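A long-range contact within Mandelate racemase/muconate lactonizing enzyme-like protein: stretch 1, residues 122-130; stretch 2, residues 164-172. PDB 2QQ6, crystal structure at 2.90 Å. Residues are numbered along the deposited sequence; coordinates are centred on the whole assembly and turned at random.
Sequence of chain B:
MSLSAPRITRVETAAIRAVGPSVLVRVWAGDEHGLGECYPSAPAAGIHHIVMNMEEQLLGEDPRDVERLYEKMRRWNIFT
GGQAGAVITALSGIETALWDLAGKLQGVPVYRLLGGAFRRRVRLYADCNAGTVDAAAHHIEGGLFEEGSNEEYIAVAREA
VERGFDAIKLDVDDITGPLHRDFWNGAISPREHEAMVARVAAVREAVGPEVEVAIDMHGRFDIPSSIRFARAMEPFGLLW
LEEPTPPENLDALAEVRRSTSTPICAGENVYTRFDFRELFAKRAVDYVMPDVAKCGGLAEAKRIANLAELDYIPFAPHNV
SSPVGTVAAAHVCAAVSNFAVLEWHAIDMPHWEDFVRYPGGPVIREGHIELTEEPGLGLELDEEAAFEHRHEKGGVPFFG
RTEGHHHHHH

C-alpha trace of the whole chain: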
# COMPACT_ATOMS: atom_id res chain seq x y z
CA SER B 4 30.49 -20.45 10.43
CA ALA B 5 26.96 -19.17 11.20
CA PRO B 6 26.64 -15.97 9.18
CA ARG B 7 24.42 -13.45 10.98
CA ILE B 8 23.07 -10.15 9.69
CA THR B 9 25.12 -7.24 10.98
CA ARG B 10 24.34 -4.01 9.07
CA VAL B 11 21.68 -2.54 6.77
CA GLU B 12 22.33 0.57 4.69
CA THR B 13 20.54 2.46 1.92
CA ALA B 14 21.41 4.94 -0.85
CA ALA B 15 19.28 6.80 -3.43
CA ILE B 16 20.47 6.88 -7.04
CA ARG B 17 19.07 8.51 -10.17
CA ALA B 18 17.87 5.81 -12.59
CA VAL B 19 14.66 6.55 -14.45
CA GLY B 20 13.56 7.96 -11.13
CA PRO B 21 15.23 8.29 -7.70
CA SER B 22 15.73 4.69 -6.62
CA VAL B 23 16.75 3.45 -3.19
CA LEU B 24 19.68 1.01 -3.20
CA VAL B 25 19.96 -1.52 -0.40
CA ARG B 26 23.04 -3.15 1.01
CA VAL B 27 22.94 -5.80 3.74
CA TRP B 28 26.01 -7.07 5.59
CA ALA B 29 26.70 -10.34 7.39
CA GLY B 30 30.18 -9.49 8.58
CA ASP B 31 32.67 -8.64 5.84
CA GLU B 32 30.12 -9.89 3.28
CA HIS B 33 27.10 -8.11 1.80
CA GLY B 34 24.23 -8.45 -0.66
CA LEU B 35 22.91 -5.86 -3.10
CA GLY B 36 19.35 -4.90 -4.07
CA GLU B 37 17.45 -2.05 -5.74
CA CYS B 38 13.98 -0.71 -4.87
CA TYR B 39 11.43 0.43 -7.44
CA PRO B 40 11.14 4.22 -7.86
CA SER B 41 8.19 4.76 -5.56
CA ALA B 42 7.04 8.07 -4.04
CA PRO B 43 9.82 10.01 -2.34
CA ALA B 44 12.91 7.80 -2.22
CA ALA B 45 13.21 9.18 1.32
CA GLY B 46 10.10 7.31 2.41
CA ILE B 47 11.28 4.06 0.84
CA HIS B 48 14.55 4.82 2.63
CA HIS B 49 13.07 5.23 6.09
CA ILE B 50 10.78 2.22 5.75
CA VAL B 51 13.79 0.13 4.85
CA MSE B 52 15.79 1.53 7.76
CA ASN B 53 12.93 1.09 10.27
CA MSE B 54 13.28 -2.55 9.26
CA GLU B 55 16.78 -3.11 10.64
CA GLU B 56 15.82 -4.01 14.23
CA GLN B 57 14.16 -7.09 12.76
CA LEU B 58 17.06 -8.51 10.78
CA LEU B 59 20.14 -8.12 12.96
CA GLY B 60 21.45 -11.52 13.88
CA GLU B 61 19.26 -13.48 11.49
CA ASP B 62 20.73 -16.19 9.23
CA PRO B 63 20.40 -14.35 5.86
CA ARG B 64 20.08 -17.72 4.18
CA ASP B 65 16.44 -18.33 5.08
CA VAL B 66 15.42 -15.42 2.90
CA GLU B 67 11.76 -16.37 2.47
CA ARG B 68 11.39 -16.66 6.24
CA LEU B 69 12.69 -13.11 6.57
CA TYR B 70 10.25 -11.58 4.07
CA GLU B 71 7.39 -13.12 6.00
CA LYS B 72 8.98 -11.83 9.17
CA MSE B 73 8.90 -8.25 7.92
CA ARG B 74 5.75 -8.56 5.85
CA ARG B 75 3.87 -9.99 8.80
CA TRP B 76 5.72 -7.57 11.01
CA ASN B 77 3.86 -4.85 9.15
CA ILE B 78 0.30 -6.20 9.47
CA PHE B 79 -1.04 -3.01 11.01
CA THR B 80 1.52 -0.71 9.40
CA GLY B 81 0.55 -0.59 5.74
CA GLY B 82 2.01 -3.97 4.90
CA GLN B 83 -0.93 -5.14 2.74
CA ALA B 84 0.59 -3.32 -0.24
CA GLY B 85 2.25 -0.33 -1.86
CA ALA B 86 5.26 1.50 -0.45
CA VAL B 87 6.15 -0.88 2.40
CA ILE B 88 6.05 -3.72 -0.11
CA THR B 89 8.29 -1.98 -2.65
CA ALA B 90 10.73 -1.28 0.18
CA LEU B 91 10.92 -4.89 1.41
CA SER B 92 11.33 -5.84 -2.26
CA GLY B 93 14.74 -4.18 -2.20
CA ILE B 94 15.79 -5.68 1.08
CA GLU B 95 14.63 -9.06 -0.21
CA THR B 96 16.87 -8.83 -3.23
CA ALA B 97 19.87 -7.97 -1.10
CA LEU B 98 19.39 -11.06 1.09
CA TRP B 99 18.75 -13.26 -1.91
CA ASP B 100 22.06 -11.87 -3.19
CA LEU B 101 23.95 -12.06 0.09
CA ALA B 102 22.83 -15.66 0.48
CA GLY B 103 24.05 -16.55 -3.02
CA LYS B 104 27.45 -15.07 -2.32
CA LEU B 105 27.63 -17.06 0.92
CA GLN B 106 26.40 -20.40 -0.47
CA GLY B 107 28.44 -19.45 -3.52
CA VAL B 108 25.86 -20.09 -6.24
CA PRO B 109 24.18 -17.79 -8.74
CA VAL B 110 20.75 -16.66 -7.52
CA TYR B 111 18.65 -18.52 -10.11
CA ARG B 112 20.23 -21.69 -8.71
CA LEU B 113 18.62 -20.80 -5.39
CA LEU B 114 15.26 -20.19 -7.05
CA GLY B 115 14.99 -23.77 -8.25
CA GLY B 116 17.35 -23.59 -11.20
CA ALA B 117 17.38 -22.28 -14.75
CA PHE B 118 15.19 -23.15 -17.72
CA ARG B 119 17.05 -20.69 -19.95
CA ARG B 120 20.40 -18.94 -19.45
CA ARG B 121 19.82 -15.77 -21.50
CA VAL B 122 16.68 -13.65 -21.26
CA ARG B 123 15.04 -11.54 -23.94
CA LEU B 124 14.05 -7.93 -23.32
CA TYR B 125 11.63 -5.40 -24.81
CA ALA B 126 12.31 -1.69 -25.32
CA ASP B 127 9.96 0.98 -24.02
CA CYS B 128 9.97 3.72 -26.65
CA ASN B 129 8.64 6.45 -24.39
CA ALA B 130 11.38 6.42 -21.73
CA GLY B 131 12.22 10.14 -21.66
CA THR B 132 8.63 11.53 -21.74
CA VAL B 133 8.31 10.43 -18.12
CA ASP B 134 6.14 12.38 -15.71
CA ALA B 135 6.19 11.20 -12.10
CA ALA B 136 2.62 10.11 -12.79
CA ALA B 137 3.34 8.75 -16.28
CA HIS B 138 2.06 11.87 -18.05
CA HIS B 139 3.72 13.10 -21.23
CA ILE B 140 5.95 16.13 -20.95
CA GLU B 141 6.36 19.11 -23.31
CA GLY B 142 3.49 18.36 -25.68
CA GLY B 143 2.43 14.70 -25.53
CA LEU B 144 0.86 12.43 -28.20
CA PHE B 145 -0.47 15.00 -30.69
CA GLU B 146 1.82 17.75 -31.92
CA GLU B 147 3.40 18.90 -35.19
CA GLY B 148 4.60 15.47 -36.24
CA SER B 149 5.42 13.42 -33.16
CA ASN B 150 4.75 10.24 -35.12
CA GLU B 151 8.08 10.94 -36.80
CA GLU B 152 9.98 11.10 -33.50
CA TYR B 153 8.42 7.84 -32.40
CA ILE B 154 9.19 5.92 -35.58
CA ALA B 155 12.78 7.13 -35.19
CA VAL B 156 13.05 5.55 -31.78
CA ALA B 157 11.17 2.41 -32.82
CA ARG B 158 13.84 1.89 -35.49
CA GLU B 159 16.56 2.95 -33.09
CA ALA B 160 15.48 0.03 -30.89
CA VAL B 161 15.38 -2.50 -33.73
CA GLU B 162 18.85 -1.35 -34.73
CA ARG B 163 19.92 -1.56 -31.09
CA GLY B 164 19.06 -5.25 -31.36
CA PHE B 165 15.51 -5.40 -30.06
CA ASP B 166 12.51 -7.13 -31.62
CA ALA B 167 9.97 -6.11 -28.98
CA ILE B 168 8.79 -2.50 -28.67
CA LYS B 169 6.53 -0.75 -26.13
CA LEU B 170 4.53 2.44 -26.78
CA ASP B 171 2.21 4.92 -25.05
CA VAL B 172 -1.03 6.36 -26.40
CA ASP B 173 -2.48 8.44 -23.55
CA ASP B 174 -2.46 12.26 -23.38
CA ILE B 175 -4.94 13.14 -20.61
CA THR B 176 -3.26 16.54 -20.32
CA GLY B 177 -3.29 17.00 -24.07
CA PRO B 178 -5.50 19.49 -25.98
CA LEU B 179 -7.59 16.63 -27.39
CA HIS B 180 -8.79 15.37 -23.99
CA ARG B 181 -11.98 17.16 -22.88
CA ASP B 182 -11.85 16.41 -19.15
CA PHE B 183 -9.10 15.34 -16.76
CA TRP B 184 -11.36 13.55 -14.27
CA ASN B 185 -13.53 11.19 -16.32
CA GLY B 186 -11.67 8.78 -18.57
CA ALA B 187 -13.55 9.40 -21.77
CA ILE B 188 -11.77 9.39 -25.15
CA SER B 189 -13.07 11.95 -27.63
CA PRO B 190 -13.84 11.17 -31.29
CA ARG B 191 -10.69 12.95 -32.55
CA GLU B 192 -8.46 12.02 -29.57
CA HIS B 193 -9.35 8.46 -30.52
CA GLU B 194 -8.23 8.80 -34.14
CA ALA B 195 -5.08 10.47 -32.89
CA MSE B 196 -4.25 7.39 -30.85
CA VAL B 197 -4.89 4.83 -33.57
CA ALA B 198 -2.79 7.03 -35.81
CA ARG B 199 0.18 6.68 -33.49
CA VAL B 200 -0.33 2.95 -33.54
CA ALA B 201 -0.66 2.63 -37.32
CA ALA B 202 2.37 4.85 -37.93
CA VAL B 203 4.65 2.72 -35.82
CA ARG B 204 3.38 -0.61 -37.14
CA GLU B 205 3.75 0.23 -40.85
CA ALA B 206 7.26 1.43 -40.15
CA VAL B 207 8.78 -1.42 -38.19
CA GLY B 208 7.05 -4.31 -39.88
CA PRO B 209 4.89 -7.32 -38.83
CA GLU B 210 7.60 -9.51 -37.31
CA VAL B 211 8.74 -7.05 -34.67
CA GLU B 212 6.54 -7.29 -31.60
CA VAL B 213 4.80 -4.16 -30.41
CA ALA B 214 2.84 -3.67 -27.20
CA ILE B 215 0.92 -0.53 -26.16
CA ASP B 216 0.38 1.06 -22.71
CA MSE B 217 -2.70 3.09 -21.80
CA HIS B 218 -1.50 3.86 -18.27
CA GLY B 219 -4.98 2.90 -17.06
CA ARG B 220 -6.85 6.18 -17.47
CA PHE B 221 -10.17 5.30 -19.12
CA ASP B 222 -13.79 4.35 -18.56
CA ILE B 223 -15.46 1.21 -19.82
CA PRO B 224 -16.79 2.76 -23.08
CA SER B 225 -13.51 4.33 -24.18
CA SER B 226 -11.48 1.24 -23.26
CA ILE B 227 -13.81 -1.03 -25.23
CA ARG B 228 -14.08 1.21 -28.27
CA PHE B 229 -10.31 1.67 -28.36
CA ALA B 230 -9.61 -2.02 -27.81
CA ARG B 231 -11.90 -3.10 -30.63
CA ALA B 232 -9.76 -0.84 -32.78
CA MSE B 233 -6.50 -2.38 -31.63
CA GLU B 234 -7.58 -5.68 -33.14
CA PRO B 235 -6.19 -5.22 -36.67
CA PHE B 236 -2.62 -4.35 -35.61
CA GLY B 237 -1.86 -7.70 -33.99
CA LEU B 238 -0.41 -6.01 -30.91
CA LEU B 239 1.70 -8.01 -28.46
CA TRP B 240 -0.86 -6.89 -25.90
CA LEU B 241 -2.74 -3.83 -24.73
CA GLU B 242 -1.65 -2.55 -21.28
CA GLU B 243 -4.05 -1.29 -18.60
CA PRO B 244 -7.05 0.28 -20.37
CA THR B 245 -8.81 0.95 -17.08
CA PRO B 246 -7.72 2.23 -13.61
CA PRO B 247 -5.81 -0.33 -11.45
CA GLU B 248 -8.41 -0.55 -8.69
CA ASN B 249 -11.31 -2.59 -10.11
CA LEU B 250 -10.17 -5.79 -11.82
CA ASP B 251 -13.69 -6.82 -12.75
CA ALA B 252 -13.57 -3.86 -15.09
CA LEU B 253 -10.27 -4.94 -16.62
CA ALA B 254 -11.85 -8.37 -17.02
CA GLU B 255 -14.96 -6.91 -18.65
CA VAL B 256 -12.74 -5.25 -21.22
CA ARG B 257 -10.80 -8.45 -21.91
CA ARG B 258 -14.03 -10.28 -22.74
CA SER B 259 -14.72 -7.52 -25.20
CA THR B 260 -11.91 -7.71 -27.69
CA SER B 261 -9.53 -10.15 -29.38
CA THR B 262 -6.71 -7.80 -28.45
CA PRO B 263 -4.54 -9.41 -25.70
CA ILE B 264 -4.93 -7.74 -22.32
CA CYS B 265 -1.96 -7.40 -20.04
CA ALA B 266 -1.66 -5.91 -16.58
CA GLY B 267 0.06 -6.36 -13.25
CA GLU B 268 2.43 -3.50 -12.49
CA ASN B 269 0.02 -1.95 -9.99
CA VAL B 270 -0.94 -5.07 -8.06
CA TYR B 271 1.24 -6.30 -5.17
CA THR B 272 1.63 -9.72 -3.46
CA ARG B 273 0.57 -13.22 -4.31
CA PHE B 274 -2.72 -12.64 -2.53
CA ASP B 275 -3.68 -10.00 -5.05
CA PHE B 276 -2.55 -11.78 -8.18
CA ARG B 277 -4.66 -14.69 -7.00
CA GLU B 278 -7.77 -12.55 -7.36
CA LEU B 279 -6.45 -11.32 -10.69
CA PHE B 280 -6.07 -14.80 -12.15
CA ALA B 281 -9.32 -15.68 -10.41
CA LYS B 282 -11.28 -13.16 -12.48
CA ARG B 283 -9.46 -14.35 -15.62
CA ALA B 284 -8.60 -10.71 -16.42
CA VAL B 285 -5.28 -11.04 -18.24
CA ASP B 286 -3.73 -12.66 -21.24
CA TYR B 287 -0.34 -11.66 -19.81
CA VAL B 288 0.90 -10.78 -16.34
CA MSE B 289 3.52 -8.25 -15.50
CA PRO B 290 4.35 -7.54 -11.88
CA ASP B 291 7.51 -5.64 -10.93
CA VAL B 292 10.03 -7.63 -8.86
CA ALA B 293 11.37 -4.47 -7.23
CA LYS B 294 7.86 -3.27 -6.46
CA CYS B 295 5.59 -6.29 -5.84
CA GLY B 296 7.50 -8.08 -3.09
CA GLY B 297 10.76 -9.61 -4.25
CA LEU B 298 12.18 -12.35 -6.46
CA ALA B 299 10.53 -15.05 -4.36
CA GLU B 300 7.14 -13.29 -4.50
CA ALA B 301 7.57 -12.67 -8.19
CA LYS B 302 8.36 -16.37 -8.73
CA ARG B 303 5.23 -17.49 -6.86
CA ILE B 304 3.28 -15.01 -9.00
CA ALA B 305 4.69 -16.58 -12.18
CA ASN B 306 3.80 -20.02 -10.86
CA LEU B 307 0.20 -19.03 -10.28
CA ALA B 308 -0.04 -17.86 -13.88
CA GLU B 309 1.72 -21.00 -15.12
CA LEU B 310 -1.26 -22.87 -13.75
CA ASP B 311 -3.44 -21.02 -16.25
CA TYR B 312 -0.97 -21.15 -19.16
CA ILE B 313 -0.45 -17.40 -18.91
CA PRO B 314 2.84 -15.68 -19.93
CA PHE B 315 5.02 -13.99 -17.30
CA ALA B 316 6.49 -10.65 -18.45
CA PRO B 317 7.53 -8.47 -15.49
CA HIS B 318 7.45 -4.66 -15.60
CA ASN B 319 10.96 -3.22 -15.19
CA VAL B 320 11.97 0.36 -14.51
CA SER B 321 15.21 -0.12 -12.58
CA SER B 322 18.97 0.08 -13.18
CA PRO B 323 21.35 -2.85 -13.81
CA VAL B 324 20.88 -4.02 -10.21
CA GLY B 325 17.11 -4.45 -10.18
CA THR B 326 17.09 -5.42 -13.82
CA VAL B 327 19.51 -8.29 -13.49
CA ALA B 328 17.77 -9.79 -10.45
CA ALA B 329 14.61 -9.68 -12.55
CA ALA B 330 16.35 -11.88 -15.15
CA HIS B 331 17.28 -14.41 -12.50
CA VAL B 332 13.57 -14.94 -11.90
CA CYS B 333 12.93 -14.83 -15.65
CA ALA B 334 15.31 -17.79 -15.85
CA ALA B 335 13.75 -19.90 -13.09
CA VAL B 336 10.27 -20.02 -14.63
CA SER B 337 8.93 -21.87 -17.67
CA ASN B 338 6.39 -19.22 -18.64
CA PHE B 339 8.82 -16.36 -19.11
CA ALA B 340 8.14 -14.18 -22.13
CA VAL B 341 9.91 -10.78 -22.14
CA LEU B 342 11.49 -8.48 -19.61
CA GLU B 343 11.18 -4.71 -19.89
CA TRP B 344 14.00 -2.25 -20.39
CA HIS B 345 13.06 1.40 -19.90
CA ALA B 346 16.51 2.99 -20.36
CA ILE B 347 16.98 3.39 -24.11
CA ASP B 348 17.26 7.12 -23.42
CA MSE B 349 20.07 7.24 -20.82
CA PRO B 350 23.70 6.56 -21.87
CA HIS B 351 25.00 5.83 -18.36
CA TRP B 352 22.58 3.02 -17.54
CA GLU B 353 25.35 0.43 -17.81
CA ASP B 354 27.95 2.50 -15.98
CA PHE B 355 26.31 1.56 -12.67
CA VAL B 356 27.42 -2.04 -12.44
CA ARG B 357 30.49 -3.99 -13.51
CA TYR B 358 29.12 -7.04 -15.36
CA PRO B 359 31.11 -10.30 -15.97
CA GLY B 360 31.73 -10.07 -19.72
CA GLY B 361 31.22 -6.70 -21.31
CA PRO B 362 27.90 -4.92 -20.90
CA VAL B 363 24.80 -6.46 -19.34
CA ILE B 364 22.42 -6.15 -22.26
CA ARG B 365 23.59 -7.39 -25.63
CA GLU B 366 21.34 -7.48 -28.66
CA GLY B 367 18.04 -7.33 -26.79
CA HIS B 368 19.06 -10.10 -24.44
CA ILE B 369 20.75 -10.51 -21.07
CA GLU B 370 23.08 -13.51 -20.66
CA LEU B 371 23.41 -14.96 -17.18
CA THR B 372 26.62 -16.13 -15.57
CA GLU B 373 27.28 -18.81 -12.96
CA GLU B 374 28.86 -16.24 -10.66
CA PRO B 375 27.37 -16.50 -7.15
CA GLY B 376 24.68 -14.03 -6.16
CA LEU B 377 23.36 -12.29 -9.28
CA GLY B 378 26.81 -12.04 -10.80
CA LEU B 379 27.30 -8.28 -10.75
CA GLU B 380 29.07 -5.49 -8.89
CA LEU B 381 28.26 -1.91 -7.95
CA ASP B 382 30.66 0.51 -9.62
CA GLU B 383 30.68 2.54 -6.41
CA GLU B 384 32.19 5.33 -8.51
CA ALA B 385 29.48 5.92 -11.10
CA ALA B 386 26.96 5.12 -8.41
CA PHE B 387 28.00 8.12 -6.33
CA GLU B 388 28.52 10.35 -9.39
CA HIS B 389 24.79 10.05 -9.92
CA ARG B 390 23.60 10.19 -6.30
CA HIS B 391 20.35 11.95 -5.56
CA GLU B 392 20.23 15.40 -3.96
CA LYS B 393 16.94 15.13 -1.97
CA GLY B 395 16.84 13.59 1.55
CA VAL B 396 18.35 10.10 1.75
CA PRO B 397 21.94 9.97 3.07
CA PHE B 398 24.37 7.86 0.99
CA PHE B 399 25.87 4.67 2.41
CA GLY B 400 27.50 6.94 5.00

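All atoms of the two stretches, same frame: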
# COMPACT_ATOMS: atom_id res chain seq x y z
N VAL B 122 18.03 -14.19 -21.17
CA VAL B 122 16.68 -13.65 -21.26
C VAL B 122 16.48 -12.46 -22.19
O VAL B 122 17.23 -11.48 -22.19
CB VAL B 122 16.13 -13.29 -19.85
CG1 VAL B 122 16.81 -14.17 -18.80
CG2 VAL B 122 16.33 -11.80 -19.54
N ARG B 123 15.41 -12.56 -22.97
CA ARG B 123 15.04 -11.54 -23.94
C ARG B 123 14.32 -10.35 -23.31
O ARG B 123 13.48 -10.51 -22.42
CB ARG B 123 14.17 -12.20 -25.00
CG ARG B 123 13.55 -11.29 -25.98
CD ARG B 123 12.52 -12.08 -26.72
NE ARG B 123 11.72 -11.24 -27.60
CZ ARG B 123 10.60 -11.63 -28.18
NH1 ARG B 123 10.15 -12.86 -27.96
NH2 ARG B 123 9.93 -10.81 -28.98
N LEU B 124 14.64 -9.17 -23.81
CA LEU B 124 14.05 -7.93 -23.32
C LEU B 124 13.15 -7.29 -24.35
O LEU B 124 13.06 -7.76 -25.49
CB LEU B 124 15.14 -6.93 -22.98
CG LEU B 124 16.22 -7.35 -22.00
CD1 LEU B 124 17.38 -6.40 -22.14
CD2 LEU B 124 15.67 -7.37 -20.59
N TYR B 125 12.48 -6.21 -23.93
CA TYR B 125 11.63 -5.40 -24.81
C TYR B 125 11.96 -3.94 -24.49
O TYR B 125 12.27 -3.60 -23.33
CB TYR B 125 10.13 -5.75 -24.66
CG TYR B 125 9.36 -5.21 -23.46
CD1 TYR B 125 8.93 -3.88 -23.42
CD2 TYR B 125 8.95 -6.06 -22.42
CE1 TYR B 125 8.10 -3.42 -22.40
CE2 TYR B 125 8.12 -5.60 -21.39
CZ TYR B 125 7.69 -4.28 -21.40
OH TYR B 125 6.84 -3.81 -20.43
N ALA B 126 11.96 -3.09 -25.51
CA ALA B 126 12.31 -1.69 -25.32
C ALA B 126 11.12 -0.73 -25.28
O ALA B 126 10.32 -0.66 -26.21
CB ALA B 126 13.30 -1.26 -26.39
N ASP B 127 11.02 0.00 -24.18
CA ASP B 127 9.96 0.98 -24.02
C ASP B 127 10.41 2.20 -24.84
O ASP B 127 11.49 2.75 -24.60
CB ASP B 127 9.81 1.34 -22.53
CG ASP B 127 8.58 2.20 -22.26
OD1 ASP B 127 8.57 3.38 -22.66
OD2 ASP B 127 7.63 1.67 -21.65
N CYS B 128 9.61 2.59 -25.81
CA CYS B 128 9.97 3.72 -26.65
C CYS B 128 9.28 4.98 -26.22
O CYS B 128 8.74 5.70 -27.05
CB CYS B 128 9.63 3.43 -28.11
SG CYS B 128 10.45 1.99 -28.79
N ASN B 129 9.28 5.25 -24.92
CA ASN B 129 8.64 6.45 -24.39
C ASN B 129 9.37 6.85 -23.10
O ASN B 129 8.90 7.70 -22.34
CB ASN B 129 7.17 6.16 -24.09
CG ASN B 129 6.22 7.07 -24.85
OD1 ASN B 129 6.21 8.28 -24.64
ND2 ASN B 129 5.44 6.49 -25.76
N ALA B 130 10.53 6.23 -22.90
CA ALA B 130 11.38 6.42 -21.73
C ALA B 130 11.66 7.85 -21.22
O ALA B 130 11.63 8.08 -20.01
CB ALA B 130 12.70 5.68 -21.95
N GLY B 164 19.11 -3.81 -31.54
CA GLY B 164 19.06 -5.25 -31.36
C GLY B 164 17.81 -5.79 -30.73
O GLY B 164 17.77 -6.95 -30.30
N PHE B 165 16.77 -4.97 -30.66
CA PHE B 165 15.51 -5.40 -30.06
C PHE B 165 14.47 -5.80 -31.10
O PHE B 165 14.47 -5.30 -32.23
CB PHE B 165 14.94 -4.30 -29.17
CG PHE B 165 15.78 -3.99 -27.98
CD1 PHE B 165 16.95 -3.26 -28.11
CD2 PHE B 165 15.39 -4.41 -26.71
CE1 PHE B 165 17.72 -2.94 -26.99
CE2 PHE B 165 16.15 -4.09 -25.58
CZ PHE B 165 17.32 -3.36 -25.72
N ASP B 166 13.56 -6.69 -30.72
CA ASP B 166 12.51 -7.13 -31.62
C ASP B 166 11.18 -7.13 -30.86
O ASP B 166 10.24 -7.84 -31.20
CB ASP B 166 12.84 -8.52 -32.14
CG ASP B 166 12.85 -9.55 -31.03
OD1 ASP B 166 13.32 -9.23 -29.91
OD2 ASP B 166 12.40 -10.70 -31.29
N ALA B 167 11.13 -6.30 -29.83
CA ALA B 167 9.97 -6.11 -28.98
C ALA B 167 9.95 -4.64 -28.53
O ALA B 167 10.82 -4.18 -27.80
CB ALA B 167 10.04 -7.04 -27.78
N ILE B 168 8.93 -3.92 -28.98
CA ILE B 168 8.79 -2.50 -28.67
C ILE B 168 7.56 -2.17 -27.84
O ILE B 168 6.53 -2.80 -28.00
CB ILE B 168 8.73 -1.72 -30.01
CG1 ILE B 168 10.14 -1.32 -30.43
CG2 ILE B 168 7.84 -0.50 -29.88
CD1 ILE B 168 11.11 -2.47 -30.49
N LYS B 169 7.68 -1.18 -26.94
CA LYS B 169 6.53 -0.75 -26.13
C LYS B 169 6.24 0.73 -26.37
O LYS B 169 7.15 1.55 -26.41
CB LYS B 169 6.79 -0.97 -24.64
CG LYS B 169 5.61 -0.58 -23.73
CD LYS B 169 6.00 -0.73 -22.26
CE LYS B 169 4.79 -0.74 -21.32
NZ LYS B 169 5.14 -1.21 -19.94
N LEU B 170 4.96 1.06 -26.51
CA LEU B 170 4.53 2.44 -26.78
C LEU B 170 3.31 2.96 -26.02
O LEU B 170 2.40 2.20 -25.69
CB LEU B 170 4.24 2.57 -28.27
CG LEU B 170 5.30 3.37 -29.00
CD1 LEU B 170 5.32 2.98 -30.46
CD2 LEU B 170 5.02 4.87 -28.80
N ASP B 171 3.31 4.27 -25.76
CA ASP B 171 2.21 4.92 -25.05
C ASP B 171 1.22 5.54 -26.02
O ASP B 171 1.58 5.84 -27.15
CB ASP B 171 2.71 6.04 -24.15
CG ASP B 171 3.60 5.54 -23.04
OD1 ASP B 171 3.45 4.36 -22.64
OD2 ASP B 171 4.44 6.33 -22.56
N VAL B 172 -0.00 5.76 -25.56
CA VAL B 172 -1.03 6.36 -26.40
C VAL B 172 -2.03 7.20 -25.61
O VAL B 172 -3.14 7.48 -26.08
CB VAL B 172 -1.81 5.29 -27.21
CG1 VAL B 172 -0.87 4.55 -28.12
CG2 VAL B 172 -2.51 4.32 -26.28

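Two neighbouring parallel β-strands, residues 122-127 and 167-171, are joined here by a short ladder of backbone hydrogen bonds, with a small apolar cluster on one face of the sheet and an extended lysine rising from the other. The strand axes approach to 4.5 Å with 32° between their N-to-C directions, and the contact buries 744 Å² summed over both sides.

The ladder has three rungs. Ala 126 N donates to Ala 167 O (2.8 Å), Lys 169 N donates to Ala 126 O (2.8 Å), and Cys 128 N donates to Lys 169 O (2.7 Å). Ala 126 thus reaches residues 167 and 169, on either side of its bridge partner Ile 168, while Lys 169 uses both its N and O to grip the residues flanking Asp 127; this alternation is the signature of parallel pairing. Two CA-H...O contacts accompany it: Tyr 125 CA lies 3.3 Å from Ala 167 O, and Ile 168 CA lies 3.4 Å from Ala 126 O.

Ala 126 and Ile 168 share one face of the sheet. There the methyl of Ala 126 sits over the face of the Phe 165 ring, its CB 4.1 Å from the ring centroid and 22° off the normal, a CH-π contact. Leu 124 CB adds an apolar contact with Phe 165 CE2 (4.0 Å), and Cys 128 SG packs against Ile 168 CG1 (3.7 Å).

Asp 127 and Lys 169 point to the other face. Lys 169, with all four chi angles t, runs fully extended past the edge of the Tyr 125 ring, and its NZ donates to Tyr 125 OH (3.1 Å). Asp 127 OD2 comes within 3.0 Å of Lys 169 CD but 4.2 Å from Lys 169 NZ, so the opposite charges are near each other without forming a salt bridge. Nearby, Tyr 125 CB and Ala 167 CB make a close apolar contact at 3.4 Å.

At the start of the contact, Arg 123 NH2 forms a salt bridge with Asp 166 OD2 (3.4 Å), the carboxylate oxygen lying over one face of the guanidinium; a weak hydrogen bond from Arg 123 NE to Asp 166 OD1 (3.5 Å) supplements it. At the far end, beyond the first strand, Asn 129 points toward the second stretch and packs beside Asp 171. A weak hydrogen bond from Asn 129 N to Asp 127 OD1 (3.0 Å) links the loop back to its own strand.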